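Local coordinates for protein dehydrogenase (Chromobacterium violaceum, PDB 3Q2I) that probably oxidises UDP-N-acetylglucosaminuronic acid with NAD as cofactor, a step required for the biosynthesis of 2,3-diacetamido-2,3-dideoxy-D-mannuronic acid, at residues 78-83 with 101-106; 159-164 with 253-258; 150-155 with 283-288; 206-211 with 345-350. All coordinates share one frame; numbering follows the deposited sequence.

Interaction 1 (78-83 with 101-106); sequences IVILTT and HVMTEK. With NAI (1,4-dihydronicotinamide adenine dinucleotide), chain B.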
# COMPACT_ATOMS: atom_id res chain seq x y z
N ILE A 78 -42.82 -18.06 15.73
CA ILE A 78 -41.91 -17.16 15.00
C ILE A 78 -42.16 -15.70 15.38
O ILE A 78 -43.30 -15.27 15.54
CB ILE A 78 -42.19 -17.28 13.51
CG1 ILE A 78 -41.80 -18.70 13.12
CG2 ILE A 78 -41.47 -16.12 12.71
CD1 ILE A 78 -42.20 -19.11 11.73
N VAL A 79 -41.08 -14.92 15.54
CA VAL A 79 -41.16 -13.50 15.87
C VAL A 79 -40.67 -12.78 14.62
O VAL A 79 -39.60 -13.12 14.09
CB VAL A 79 -40.28 -13.08 17.07
CG1 VAL A 79 -40.37 -11.55 17.31
CG2 VAL A 79 -40.77 -13.76 18.36
N ILE A 80 -41.48 -11.86 14.11
CA ILE A 80 -41.23 -11.22 12.82
C ILE A 80 -40.64 -9.84 13.14
O ILE A 80 -41.16 -9.12 14.01
CB ILE A 80 -42.54 -10.97 12.07
CG1 ILE A 80 -43.27 -12.30 11.80
CG2 ILE A 80 -42.29 -10.22 10.80
CD1 ILE A 80 -44.81 -12.14 11.77
N LEU A 81 -39.51 -9.49 12.50
CA LEU A 81 -38.86 -8.21 12.79
C LEU A 81 -39.08 -7.23 11.62
O LEU A 81 -38.52 -7.41 10.53
CB LEU A 81 -37.33 -8.43 12.94
CG LEU A 81 -36.98 -9.49 13.97
CD1 LEU A 81 -35.42 -9.53 14.13
CD2 LEU A 81 -37.63 -9.18 15.29
N THR A 82 -39.94 -6.24 11.82
CA THR A 82 -40.26 -5.25 10.80
C THR A 82 -39.94 -3.83 11.37
O THR A 82 -40.58 -2.82 11.04
CB THR A 82 -41.74 -5.36 10.33
OG1 THR A 82 -42.57 -5.46 11.49
CG2 THR A 82 -41.98 -6.53 9.40
N THR A 83 -38.89 -3.78 12.18
CA THR A 83 -38.28 -2.58 12.74
C THR A 83 -37.21 -1.99 11.82
O THR A 83 -36.87 -2.58 10.79
CB THR A 83 -37.61 -2.93 14.07
OG1 THR A 83 -36.90 -4.18 13.93
CG2 THR A 83 -38.68 -3.10 15.19
N HIS A 101 -37.88 -19.01 16.90
CA HIS A 101 -37.58 -18.76 15.49
C HIS A 101 -37.84 -17.31 15.13
O HIS A 101 -38.72 -16.64 15.71
CB HIS A 101 -38.47 -19.65 14.60
CG HIS A 101 -38.46 -21.09 14.99
ND1 HIS A 101 -37.37 -21.91 14.81
CD2 HIS A 101 -39.43 -21.86 15.55
CE1 HIS A 101 -37.67 -23.14 15.18
NE2 HIS A 101 -38.91 -23.13 15.66
N VAL A 102 -37.00 -16.79 14.23
CA VAL A 102 -37.04 -15.37 13.88
C VAL A 102 -37.23 -15.25 12.39
O VAL A 102 -36.62 -15.99 11.59
CB VAL A 102 -35.71 -14.70 14.30
CG1 VAL A 102 -35.63 -13.26 13.67
CG2 VAL A 102 -35.57 -14.64 15.80
N MET A 103 -38.06 -14.31 11.95
CA MET A 103 -38.12 -13.97 10.54
C MET A 103 -37.75 -12.49 10.49
O MET A 103 -38.47 -11.67 11.04
CB MET A 103 -39.56 -14.05 9.99
CG MET A 103 -39.66 -13.56 8.54
SD MET A 103 -41.38 -13.24 8.01
CE MET A 103 -42.00 -14.67 8.86
N THR A 104 -36.61 -12.14 9.88
CA THR A 104 -36.22 -10.73 9.88
C THR A 104 -36.50 -10.15 8.50
O THR A 104 -36.28 -10.81 7.47
CB THR A 104 -34.71 -10.52 10.25
OG1 THR A 104 -34.44 -9.10 10.18
CG2 THR A 104 -33.84 -11.27 9.22
N GLU A 105 -37.03 -8.93 8.45
CA GLU A 105 -37.05 -8.19 7.21
C GLU A 105 -35.60 -7.94 6.72
O GLU A 105 -34.67 -8.07 7.51
CB GLU A 105 -37.82 -6.89 7.35
CG GLU A 105 -39.28 -7.04 6.86
CD GLU A 105 -39.42 -7.31 5.39
OE1 GLU A 105 -40.55 -7.64 4.91
OE2 GLU A 105 -38.43 -7.30 4.62
N LYS A 106 -35.49 -7.67 5.44
CA LYS A 106 -34.19 -7.31 4.84
C LYS A 106 -33.92 -5.85 5.14
O LYS A 106 -34.82 -5.05 5.40
CB LYS A 106 -34.24 -7.56 3.33
CG LYS A 106 -35.25 -6.65 2.59
CD LYS A 106 -34.76 -5.21 2.46
CE LYS A 106 -35.25 -4.54 1.18
NZ LYS A 106 -34.84 -3.06 1.06
PA NAI B . -41.14 2.21 9.41
O1A NAI B . -40.38 3.36 9.92
O2A NAI B . -42.48 2.46 8.58
O5B NAI B . -41.52 1.17 10.53
C5B NAI B . -40.93 1.53 11.75
C4B NAI B . -41.63 0.76 12.86
O4B NAI B . -40.75 0.21 13.85
C3B NAI B . -42.28 2.01 13.47
O3B NAI B . -43.69 1.81 13.65
C2B NAI B . -41.44 2.32 14.72
O2B NAI B . -42.15 2.98 15.76
C1B NAI B . -41.08 0.86 15.11
N9A NAI B . -40.00 0.76 16.06
C8A NAI B . -38.81 1.44 16.03
N7A NAI B . -38.07 1.02 17.01
C5A NAI B . -38.68 -0.02 17.67
C6A NAI B . -38.38 -0.83 18.78
N6A NAI B . -37.18 -0.72 19.47
N1A NAI B . -39.28 -1.74 19.18
C2A NAI B . -40.43 -1.84 18.54
N3A NAI B . -40.79 -1.12 17.49
C4A NAI B . -39.93 -0.17 17.05
O3 NAI B . -40.17 1.37 8.46
PN NAI B . -40.52 0.32 7.39
O1N NAI B . -40.50 0.92 6.01
O2N NAI B . -41.76 -0.56 7.71
O5D NAI B . -39.19 -0.60 7.20
C5D NAI B . -39.18 -1.59 8.21
C4D NAI B . -38.15 -2.67 7.90
O4D NAI B . -38.65 -3.34 6.74
C3D NAI B . -36.76 -2.14 7.44
O3D NAI B . -35.80 -3.11 7.87
C2D NAI B . -36.85 -2.18 5.91
O2D NAI B . -35.58 -2.43 5.30
C1D NAI B . -37.76 -3.41 5.63
N1N NAI B . -38.46 -3.32 4.37
C2N NAI B . -38.43 -4.35 3.54
C3N NAI B . -39.02 -4.30 2.28
C7N NAI B . -39.00 -5.47 1.37
O7N NAI B . -39.09 -5.43 0.16
N7N NAI B . -38.88 -6.73 1.89
C4N NAI B . -39.57 -3.07 1.87
C5N NAI B . -39.68 -2.06 2.81
C6N NAI B . -39.11 -2.19 4.06
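Ile-78 and Met-103 pack together on one face of two adjacent parallel strands, 78-81 and 101-104. Four backbone hydrogen bonds set the register, from Val-79 N to His-101 O (2.9 Å) at one end to Glu-105 N to Leu-81 O (3.0 Å) at the other. Met-103 sends CG away from its backbone N (chi1 174°) and then bends at chi3, which brings CE to 4.0 Å from Ile-80 CG1; these two side chains run alongside each other in the same direction. Ile-78 uses both branches: CG2 meets Met-103 CB at 3.9 Å, and CG1 rests against His-101 CB. On the other face Leu-81 leans CD1 against Val-102 CG1 (3.8 Å) and also touches Thr-104 CB.

Toward the C-terminal side of both segments the contact becomes the NADH site. Glu-105 starts toward Leu-81 O, but a bend at chi2 leads its carboxylate to the cofactor, where NAI N7N donates to Glu-105 OE2 at 2.8 Å in a nearly straight bond (170°). Lys-106 N reaches the same OE2 at 3.1 Å on its anti side. Since OE1 is bonded to His-28 and His-304, both oxygens are held and the rotation of the carboxylate is fixed. Lys-106 O accepts from NAI O2D, on the nicotinamide ribose, at 2.7 Å.

The strands and helix 88-97 between them form a beta-alpha-beta unit of the Rossmann fold: that helix packs on Val-79 and Val-102, helix 304-315 lies against Ile-78 and Ile-80, and strand 14-19 pairs with the far edge of 78-81.

Interaction 2 (159-164 with 253-258); sequences VNVNVF and GSITIL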
# COMPACT_ATOMS: atom_id res chain seq x y z
N VAL A 159 -22.40 -9.07 -17.13
CA VAL A 159 -23.64 -8.82 -16.39
C VAL A 159 -23.77 -7.32 -16.13
O VAL A 159 -22.77 -6.65 -15.77
CB VAL A 159 -23.66 -9.60 -15.04
CG1 VAL A 159 -24.98 -9.35 -14.31
CG2 VAL A 159 -23.52 -11.09 -15.27
N ASN A 160 -24.96 -6.73 -16.36
CA ASN A 160 -25.21 -5.35 -15.97
C ASN A 160 -26.53 -5.25 -15.24
O ASN A 160 -27.53 -5.75 -15.75
CB ASN A 160 -25.18 -4.42 -17.19
CG ASN A 160 -25.55 -3.01 -16.86
OD1 ASN A 160 -26.49 -2.47 -17.43
ND2 ASN A 160 -24.81 -2.36 -15.97
N VAL A 161 -26.52 -4.70 -14.05
CA VAL A 161 -27.76 -4.42 -13.30
C VAL A 161 -27.92 -2.89 -13.17
O VAL A 161 -27.00 -2.20 -12.71
CB VAL A 161 -27.70 -5.05 -11.91
CG1 VAL A 161 -28.92 -4.68 -11.05
CG2 VAL A 161 -27.60 -6.56 -12.04
N ASN A 162 -29.10 -2.34 -13.44
CA ASN A 162 -29.37 -0.91 -13.27
C ASN A 162 -30.59 -0.75 -12.40
O ASN A 162 -31.60 -1.43 -12.60
CB ASN A 162 -29.69 -0.18 -14.58
CG ASN A 162 -28.52 -0.16 -15.53
OD1 ASN A 162 -27.37 -0.03 -15.13
ND2 ASN A 162 -28.82 -0.17 -16.82
N VAL A 163 -30.49 0.10 -11.41
CA VAL A 163 -31.66 0.50 -10.58
C VAL A 163 -31.65 2.01 -10.62
O VAL A 163 -30.92 2.67 -9.86
CB VAL A 163 -31.59 -0.05 -9.16
CG1 VAL A 163 -32.88 0.37 -8.37
CG2 VAL A 163 -31.52 -1.61 -9.25
N PHE A 164 -32.52 2.55 -11.49
CA PHE A 164 -32.58 4.01 -11.69
C PHE A 164 -33.96 4.45 -11.17
O PHE A 164 -34.95 4.38 -11.89
CB PHE A 164 -32.43 4.37 -13.17
CG PHE A 164 -31.11 3.90 -13.79
CD1 PHE A 164 -29.94 3.84 -13.02
CD2 PHE A 164 -31.00 3.62 -15.14
CE1 PHE A 164 -28.72 3.46 -13.59
CE2 PHE A 164 -29.78 3.24 -15.71
CZ PHE A 164 -28.63 3.21 -14.92
N GLY A 253 -35.40 -0.94 -13.57
CA GLY A 253 -34.88 -1.99 -12.68
C GLY A 253 -34.59 -3.11 -13.64
O GLY A 253 -35.52 -3.78 -14.13
N SER A 254 -33.32 -3.32 -14.00
CA SER A 254 -33.01 -4.27 -15.07
C SER A 254 -31.80 -5.12 -14.79
O SER A 254 -30.94 -4.74 -13.99
CB SER A 254 -32.77 -3.62 -16.44
OG SER A 254 -31.57 -2.86 -16.42
N ILE A 255 -31.73 -6.24 -15.48
CA ILE A 255 -30.53 -7.05 -15.51
C ILE A 255 -30.31 -7.57 -16.90
O ILE A 255 -31.24 -8.15 -17.51
CB ILE A 255 -30.57 -8.18 -14.45
CG1 ILE A 255 -29.24 -8.96 -14.45
CG2 ILE A 255 -31.78 -9.18 -14.60
CD1 ILE A 255 -29.05 -9.96 -13.26
N THR A 256 -29.06 -7.52 -17.33
CA THR A 256 -28.68 -8.07 -18.62
C THR A 256 -27.63 -9.13 -18.35
O THR A 256 -26.72 -8.89 -17.55
CB THR A 256 -28.05 -6.98 -19.50
OG1 THR A 256 -29.04 -5.97 -19.71
CG2 THR A 256 -27.60 -7.58 -20.82
N ILE A 257 -27.78 -10.33 -18.92
CA ILE A 257 -26.82 -11.41 -18.74
C ILE A 257 -26.40 -11.95 -20.07
O ILE A 257 -27.26 -12.30 -20.88
CB ILE A 257 -27.39 -12.60 -17.92
CG1 ILE A 257 -27.92 -12.07 -16.57
CG2 ILE A 257 -26.31 -13.66 -17.78
CD1 ILE A 257 -28.71 -13.12 -15.75
N LEU A 258 -25.09 -11.95 -20.33
CA LEU A 258 -24.48 -12.40 -21.58
C LEU A 258 -23.53 -13.53 -21.32
O LEU A 258 -22.59 -13.37 -20.55
CB LEU A 258 -23.72 -11.24 -22.22
CG LEU A 258 -24.49 -9.94 -22.45
CD1 LEU A 258 -23.62 -8.93 -23.16
CD2 LEU A 258 -25.81 -10.24 -23.28
O HOH W 1 -29.37 -4.18 -17.54
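In the large mixed sheet of the C-terminal alpha/beta domain, strands 156-164 and 252-259 are antiparallel neighbours, and Val-159 to Val-163 pair with Gly-253 to Ile-257. The segment axes lie 4.7 Å apart with directions 176° from one another, so the strands are almost exactly antiparallel here. Asn-160 with Thr-256 and Asn-162 with Ser-254 are the hydrogen-bonded pairs, each closed by two backbone bonds; the shortest is Thr-256 N to Asn-160 O, 2.8 Å.

Side chains alternate between two unlike faces. On the apolar one Val-161 CG2 lies 3.8 Å from Ile-255 CG1, and Ile-255 CD1 also approaches Val-159 CG1. Val-161 owes this to its first torsion (175°), which puts CG1 near Ser-254 O and leaves CG2 for the isoleucine. Helix 193-203 packs over this face, with Tyr-195 on Val-161 and Ile-203 on Val-159.

The other face is polar and turned to a second subunit, whose Asn-160 packs on Asn-162. Asn-162 has CB over the Phe-164 ring, 3.5 Å above its plane and offset toward the rim, while its amide bonds Asn-241 through OD1 and Glu-252 through ND2. Ser-254 OG shares Glu-252 as a partner.

A water on this polar face ties the two strands together: it donates to Asn-160 O at 3.0 Å and to Ser-254 OG at 2.8 Å, and forms a third bond with Thr-256 OG1, also 2.8 Å.

Interaction 3 (150-155 with 283-288); sequences EKRFGR and HAMDEE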
# COMPACT_ATOMS: atom_id res chain seq x y z
N GLU A 150 -30.23 -24.69 -15.48
CA GLU A 150 -30.08 -25.56 -16.64
C GLU A 150 -28.79 -25.33 -17.43
O GLU A 150 -28.53 -26.04 -18.39
CB GLU A 150 -31.28 -25.42 -17.57
CG GLU A 150 -32.60 -25.56 -16.86
CD GLU A 150 -33.19 -26.92 -17.13
OE1 GLU A 150 -34.16 -26.99 -17.92
OE2 GLU A 150 -32.62 -27.91 -16.62
N LYS A 151 -27.99 -24.34 -17.04
CA LYS A 151 -26.79 -23.94 -17.79
C LYS A 151 -27.07 -23.48 -19.22
O LYS A 151 -26.27 -23.71 -20.12
CB LYS A 151 -25.74 -25.06 -17.77
CG LYS A 151 -25.76 -25.81 -16.45
CD LYS A 151 -24.56 -26.73 -16.28
CE LYS A 151 -24.17 -26.81 -14.80
NZ LYS A 151 -22.69 -26.67 -14.63
N ARG A 152 -28.17 -22.78 -19.43
CA ARG A 152 -28.52 -22.37 -20.78
C ARG A 152 -27.54 -21.34 -21.36
O ARG A 152 -27.42 -21.23 -22.57
CB ARG A 152 -29.96 -21.85 -20.81
CG ARG A 152 -30.99 -22.92 -20.41
CD ARG A 152 -32.38 -22.40 -20.68
NE ARG A 152 -32.62 -22.33 -22.12
CZ ARG A 152 -33.67 -21.71 -22.66
NH1 ARG A 152 -33.80 -21.67 -23.98
NH2 ARG A 152 -34.52 -21.04 -21.89
N PHE A 153 -26.84 -20.60 -20.50
CA PHE A 153 -25.94 -19.57 -21.03
C PHE A 153 -24.56 -20.14 -21.40
O PHE A 153 -23.75 -19.48 -22.06
CB PHE A 153 -25.73 -18.44 -20.00
CG PHE A 153 -26.95 -17.61 -19.74
CD1 PHE A 153 -27.19 -16.44 -20.46
CD2 PHE A 153 -27.83 -17.94 -18.71
CE1 PHE A 153 -28.28 -15.64 -20.18
CE2 PHE A 153 -28.92 -17.16 -18.45
CZ PHE A 153 -29.17 -16.00 -19.18
N GLY A 154 -24.25 -21.35 -20.95
CA GLY A 154 -22.87 -21.80 -20.92
C GLY A 154 -22.09 -20.81 -20.04
O GLY A 154 -22.61 -20.32 -19.05
N ARG A 155 -20.84 -20.55 -20.39
CA ARG A 155 -19.98 -19.69 -19.58
C ARG A 155 -20.56 -18.27 -19.56
O ARG A 155 -20.83 -17.73 -20.62
CB ARG A 155 -18.56 -19.69 -20.17
CG ARG A 155 -17.61 -18.78 -19.38
CD ARG A 155 -16.14 -18.92 -19.71
NE ARG A 155 -15.34 -18.43 -18.58
CZ ARG A 155 -14.02 -18.47 -18.51
NH1 ARG A 155 -13.40 -17.98 -17.44
NH2 ARG A 155 -13.31 -19.01 -19.49
N HIS A 283 -36.01 -24.31 -25.19
CA HIS A 283 -36.29 -25.04 -23.96
C HIS A 283 -37.79 -24.91 -23.68
O HIS A 283 -38.40 -23.90 -24.02
CB HIS A 283 -35.51 -24.44 -22.79
CG HIS A 283 -35.61 -25.22 -21.51
ND1 HIS A 283 -36.71 -25.17 -20.69
CD2 HIS A 283 -34.72 -26.03 -20.89
CE1 HIS A 283 -36.52 -25.95 -19.63
NE2 HIS A 283 -35.31 -26.47 -19.72
N ALA A 284 -38.37 -25.92 -23.03
CA ALA A 284 -39.78 -25.88 -22.61
C ALA A 284 -40.13 -24.55 -21.93
O ALA A 284 -41.17 -23.95 -22.21
CB ALA A 284 -40.08 -27.05 -21.68
N MET A 285 -39.23 -24.08 -21.07
CA MET A 285 -39.49 -22.87 -20.30
C MET A 285 -39.70 -21.64 -21.18
O MET A 285 -40.32 -20.68 -20.75
CB MET A 285 -38.39 -22.60 -19.27
CG MET A 285 -37.14 -22.00 -19.88
SD MET A 285 -35.85 -21.55 -18.67
CE MET A 285 -35.20 -23.13 -18.16
N ASP A 286 -39.25 -21.68 -22.43
CA ASP A 286 -39.42 -20.54 -23.35
C ASP A 286 -40.85 -20.14 -23.73
O ASP A 286 -41.08 -19.01 -24.18
CB ASP A 286 -38.58 -20.71 -24.62
CG ASP A 286 -37.09 -20.79 -24.33
OD1 ASP A 286 -36.63 -20.17 -23.34
OD2 ASP A 286 -36.39 -21.49 -25.10
N GLU A 287 -41.82 -21.04 -23.56
CA GLU A 287 -43.20 -20.66 -23.87
C GLU A 287 -43.95 -19.94 -22.75
O GLU A 287 -45.04 -19.41 -22.96
CB GLU A 287 -44.00 -21.82 -24.46
CG GLU A 287 -43.91 -23.14 -23.72
CD GLU A 287 -44.05 -24.33 -24.66
OE1 GLU A 287 -43.66 -25.46 -24.28
OE2 GLU A 287 -44.53 -24.12 -25.80
N GLU A 288 -43.34 -19.87 -21.57
CA GLU A 288 -43.90 -19.13 -20.44
C GLU A 288 -43.57 -17.64 -20.52
O GLU A 288 -43.98 -16.86 -19.66
CB GLU A 288 -43.37 -19.73 -19.14
CG GLU A 288 -43.53 -21.24 -19.11
CD GLU A 288 -42.74 -21.92 -17.99
OE1 GLU A 288 -42.64 -21.34 -16.89
OE2 GLU A 288 -42.25 -23.04 -18.22
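Asp-286 OD2 is gripped by two donors from different directions: Arg-152 NH1 at 2.8 Å, on the syn lone pair, and the backbone N of its own loop's His-283, well above the carboxylate plane. The other oxygen completes the salt bridge, with Arg-152 NH2 to Asp-286 OD1 at 2.7 Å and an N-H...O angle of 163°. The guanidinium thus meets the carboxylate end-on, one nitrogen to each oxygen. The two planes are 38° apart, and accordingly OD1 lies close to the guanidinium plane while OD2 is tilted from it. Trp-277 also bonds OD1 and Glu-281 O takes Arg-152 NH1, so the ion pair sits within a wider polar network.

Arg-152 is steered by a bend at chi3 (70°), and its flat group is covered on one face by His-283 CB, 3.3 Å from CZ and centred over it. Phe-279 makes a cation-pi contact with the same arginine. The Met-285 side chain runs to meet that of Arg-152, its CG 3.4 Å from Arg-152 NH2 at an oblique position, and its CE touches Glu-150 CG at 3.8 Å. That methyl also lies over a face of the His-283 ring, whose ND1 accepts from Met-285 N at 2.8 Å, fixing the ring's rotation. The approach of the Glu-150 carboxylate to this ring is doubtful in the model.

The arrangement bridges two connections: the type I turn from Lys-151 to Gly-154, which follows a Schellman motif ending helix 139-149, is salt-bridged through Arg-152 to the 3-10 segment 284-287 after strand 273-279.

Interaction 4 (206-211 with 345-350); sequences VESVQA and GRRVSL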
# COMPACT_ATOMS: atom_id res chain seq x y z
N VAL A 206 -18.98 -14.42 -6.04
CA VAL A 206 -18.24 -13.21 -6.41
C VAL A 206 -16.83 -13.32 -5.83
O VAL A 206 -16.61 -13.79 -4.70
CB VAL A 206 -18.97 -11.95 -5.90
CG1 VAL A 206 -18.03 -10.71 -6.02
CG2 VAL A 206 -20.32 -11.78 -6.65
N GLU A 207 -15.85 -12.91 -6.62
CA GLU A 207 -14.45 -12.88 -6.21
C GLU A 207 -14.10 -11.54 -5.56
O GLU A 207 -13.60 -11.52 -4.45
CB GLU A 207 -13.54 -13.07 -7.43
CG GLU A 207 -12.08 -13.14 -7.00
CD GLU A 207 -11.17 -13.57 -8.12
OE1 GLU A 207 -10.42 -12.73 -8.64
OE2 GLU A 207 -11.28 -14.73 -8.54
N SER A 208 -14.51 -10.43 -6.20
CA SER A 208 -14.13 -9.11 -5.65
C SER A 208 -15.04 -8.04 -6.25
O SER A 208 -15.70 -8.29 -7.29
CB SER A 208 -12.64 -8.80 -5.87
OG SER A 208 -12.34 -8.65 -7.27
N VAL A 209 -15.05 -6.88 -5.60
CA VAL A 209 -15.76 -5.73 -6.13
C VAL A 209 -14.87 -4.50 -6.04
O VAL A 209 -13.97 -4.40 -5.20
CB VAL A 209 -17.07 -5.48 -5.33
CG1 VAL A 209 -18.00 -6.69 -5.42
CG2 VAL A 209 -16.76 -5.13 -3.86
N GLN A 210 -15.23 -3.48 -6.86
CA GLN A 210 -14.63 -2.14 -6.79
C GLN A 210 -15.77 -1.14 -6.90
O GLN A 210 -16.49 -1.17 -7.90
CB GLN A 210 -13.72 -1.91 -8.01
CG GLN A 210 -12.59 -2.89 -8.04
CD GLN A 210 -11.93 -3.02 -9.43
OE1 GLN A 210 -10.80 -3.47 -9.54
NE2 GLN A 210 -12.65 -2.63 -10.48
N ALA A 211 -15.96 -0.26 -5.92
CA ALA A 211 -17.18 0.55 -5.86
C ALA A 211 -16.89 2.03 -5.69
O ALA A 211 -15.82 2.40 -5.18
CB ALA A 211 -18.16 0.02 -4.82
N GLY A 345 -11.71 3.32 -1.38
CA GLY A 345 -11.16 3.43 -2.76
C GLY A 345 -10.26 2.29 -3.16
O GLY A 345 -9.19 2.48 -3.78
N ARG A 346 -10.64 1.08 -2.80
CA ARG A 346 -9.81 -0.10 -3.11
C ARG A 346 -10.68 -1.30 -3.46
O ARG A 346 -11.85 -1.38 -3.05
CB ARG A 346 -8.94 -0.50 -1.92
CG ARG A 346 -9.73 -0.92 -0.71
CD ARG A 346 -8.89 -1.22 0.56
NE ARG A 346 -9.80 -1.24 1.71
CZ ARG A 346 -10.23 -2.35 2.31
NH1 ARG A 346 -9.81 -3.52 1.86
NH2 ARG A 346 -11.10 -2.28 3.32
N ARG A 347 -10.09 -2.22 -4.24
CA ARG A 347 -10.74 -3.49 -4.55
C ARG A 347 -10.86 -4.27 -3.26
O ARG A 347 -9.93 -4.37 -2.49
CB ARG A 347 -9.85 -4.25 -5.56
CG ARG A 347 -10.41 -5.61 -6.03
CD ARG A 347 -9.46 -6.34 -7.03
NE ARG A 347 -9.55 -5.64 -8.33
CZ ARG A 347 -8.97 -6.01 -9.49
NH1 ARG A 347 -8.29 -7.15 -9.60
NH2 ARG A 347 -9.12 -5.29 -10.60
N VAL A 348 -12.05 -4.85 -3.04
CA VAL A 348 -12.23 -5.67 -1.81
C VAL A 348 -12.61 -7.07 -2.25
O VAL A 348 -13.55 -7.26 -3.06
CB VAL A 348 -13.37 -5.09 -0.93
CG1 VAL A 348 -13.64 -6.06 0.20
CG2 VAL A 348 -12.92 -3.78 -0.34
N SER A 349 -11.84 -8.06 -1.75
CA SER A 349 -12.06 -9.44 -2.18
C SER A 349 -12.73 -10.29 -1.10
O SER A 349 -12.73 -9.96 0.09
CB SER A 349 -10.74 -10.11 -2.58
OG SER A 349 -10.17 -9.34 -3.64
N LEU A 350 -13.38 -11.36 -1.57
CA LEU A 350 -14.21 -12.24 -0.72
C LEU A 350 -13.53 -13.61 -0.62
O LEU A 350 -12.74 -14.00 -1.46
CB LEU A 350 -15.57 -12.45 -1.37
CG LEU A 350 -16.39 -11.17 -1.50
CD1 LEU A 350 -17.72 -11.52 -2.03
CD2 LEU A 350 -16.55 -10.38 -0.19
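Val-206 begins the contact with carbon packing, its CG1 4.1 Å from Leu-350 CD1. Glu-207 turns its side chain away, to a salt bridge with Lys-231, but Glu-207 O accepts from Leu-350 N at 2.9 Å. Glu-207 and Ser-208 both face Lys-231, a classic beta bulge in strand 206-214. Ser-208 pairs with Ser-349 without backbone bonds, and its CB lies 3.4 Å from Ser-349 OG; its own hydroxyl, passing near Arg-347 CD, bonds Tyr-212 of a second subunit. Val-209 and Val-348 form the hydrogen-bonded pair: Val-209 N to Val-348 O is 3.0 Å and Val-348 N to Val-209 O 2.9 Å. Gln-210 ends the walk alongside Arg-347, both side chains pointing the same way. A bend at chi3 of Arg-347 (-74°) brings the guanidinium edge to the amide, where NH2 (2.7 Å) and NE (2.8 Å) of Arg-347 both donate to Gln-210 OE1 from one face of its plane.

Two donors on OE1 fix the amide's rotation and leave NE2 directed elsewhere, where it makes a weak bond to Ala-211 O of the second subunit: the polar side of this pairing faces the subunit interface, while Val-206, Val-348 and Leu-350 pack on helix 325-344.

Overall arrangement
From the N terminus, interaction 1 is the first to close, a short loop through one helix inside the NAD-binding Rossmann domain, before any other contact opens. The remaining three lie in the C-terminal domain. Interaction 3 opens at 150-155 and spans to 283-288; interaction 2 opens and closes within that span, and the two touch where Phe-153 CE1 packs 3.6 Å from Ile-257 O. Interaction 4 starts at 206-211, inside both loops, and ends at 345-350, beyond them, so it crosses both. Interactions 2 and 4 belong to one mixed sheet, their centres about 19 Å apart, and both reach the second subunit; interaction 3 joins loops beside it.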